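Local coordinates for protein tumor necrosis factor ligand superfamily member 9 (Mus musculus, PDB 6MKB) that acts as a cytokine that binds the receptor TNFRSF9 (4-1BB) and induces proliferation of activated T cells, at residues L87-K90 and P91-D95. Sequence-based numbering, arbitrary orientation.
Sequences LQAK and PQVDD
Ala89 and Gln92 close a tight local turn around a cis Lys90-Pro91 peptide, at the point where strand 80-90 ends and the connection to its antiparallel partner, strand 100-105, begins. Their CA atoms lie 5.2 Å apart, yet no hydrogen bond spans the turn: Ala89 O stands 3.6 Å from Gln92 N. The cis bond makes the reversal instead, since it folds the Pro91 carbonyl back over the end of the strand, with Pro91 O 3.3 Å from Ala89 C. The same oxygen also lies 3.5 Å from the methyl CB of Ala89, which points into the turn. Farther on, Val93 extends one branch back toward the strand, and its CG1 meets Ala89 CB in a loose apolar contact of 4.4 Å. This inner side is buried: Ala89 also rests on Leu131 and Phe96, while Val93 packs on Leu123 and Leu99, which ties the loop to the hydrophobic interior. The outer side is exposed. With CG beside the backbone N (chi1 -82°) and the rest of the chain extended, Lys90 carries its ammonium group away from the proline to a salt bridge with Glu51. The Pro91 ring faces outward too, touching His129. Backbone bonding of Lys90 with Arg130 keeps the strand paired with strand 129-140 right up to the proline. The cis proline at the third position and the extended backbone angles of Lys90 and Pro91 make this a type VIb turn, with which the missing closing bond agrees, here opening a strand connection in the beta-sandwich jelly roll of the TNF homology domain.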
# COMPACT_ATOMS: atom_id res chain seq x y z
N LEU B 87 5.10 0.89 12.64
CA LEU B 87 4.88 -0.53 12.96
C LEU B 87 5.82 -0.92 14.07
O LEU B 87 7.02 -0.84 13.88
CB LEU B 87 5.08 -1.44 11.72
CG LEU B 87 4.80 -2.96 11.94
CD1 LEU B 87 3.34 -3.24 12.23
CD2 LEU B 87 5.25 -3.77 10.76
N GLN B 88 5.28 -1.31 15.23
CA GLN B 88 6.02 -1.70 16.43
C GLN B 88 5.99 -3.23 16.58
O GLN B 88 4.96 -3.79 16.90
CB GLN B 88 5.44 -1.00 17.67
CG GLN B 88 5.43 0.54 17.57
CD GLN B 88 4.49 1.23 18.54
OE1 GLN B 88 3.60 0.62 19.16
NE2 GLN B 88 4.69 2.53 18.70
N ALA B 89 7.12 -3.89 16.28
CA ALA B 89 7.25 -5.35 16.31
C ALA B 89 8.01 -5.86 17.54
O ALA B 89 9.05 -5.30 17.90
CB ALA B 89 7.94 -5.84 15.05
N LYS B 90 7.46 -6.91 18.18
CA LYS B 90 8.01 -7.63 19.34
C LYS B 90 8.12 -9.13 18.99
O LYS B 90 7.10 -9.80 18.94
CB LYS B 90 7.12 -7.43 20.58
CG LYS B 90 7.37 -6.14 21.33
CD LYS B 90 6.37 -5.98 22.48
CE LYS B 90 6.20 -4.53 22.83
NZ LYS B 90 5.08 -4.33 23.80
N PRO B 91 9.32 -9.68 18.71
CA PRO B 91 10.64 -9.03 18.70
C PRO B 91 10.84 -8.18 17.43
O PRO B 91 10.06 -8.25 16.50
CB PRO B 91 11.60 -10.23 18.72
CG PRO B 91 10.87 -11.27 17.93
CD PRO B 91 9.42 -11.11 18.34
N GLN B 92 11.90 -7.40 17.41
CA GLN B 92 12.31 -6.58 16.30
C GLN B 92 12.65 -7.49 15.12
O GLN B 92 13.27 -8.54 15.30
CB GLN B 92 13.55 -5.82 16.78
CG GLN B 92 14.09 -4.77 15.84
CD GLN B 92 14.48 -3.56 16.63
OE1 GLN B 92 15.66 -3.24 16.73
NE2 GLN B 92 13.50 -2.87 17.22
N VAL B 93 12.27 -7.09 13.91
CA VAL B 93 12.65 -7.91 12.75
C VAL B 93 14.03 -7.39 12.28
O VAL B 93 14.37 -6.26 12.61
CB VAL B 93 11.57 -7.96 11.62
CG1 VAL B 93 10.18 -8.27 12.19
CG2 VAL B 93 11.55 -6.67 10.81
N ASP B 94 14.83 -8.22 11.56
CA ASP B 94 16.19 -7.94 11.04
C ASP B 94 16.40 -6.48 10.51
O ASP B 94 17.52 -5.97 10.57
CB ASP B 94 16.56 -8.94 9.93
CG ASP B 94 18.04 -9.01 9.55
OD1 ASP B 94 18.88 -9.20 10.47
OD2 ASP B 94 18.35 -8.91 8.34
N ASP B 95 15.33 -5.85 9.99
CA ASP B 95 15.35 -4.49 9.43
C ASP B 95 14.32 -3.54 10.11
O ASP B 95 14.01 -2.48 9.54
CB ASP B 95 15.08 -4.56 7.90
CG ASP B 95 13.63 -4.77 7.51
OD1 ASP B 95 13.10 -5.88 7.76
OD2 ASP B 95 13.01 -3.81 6.97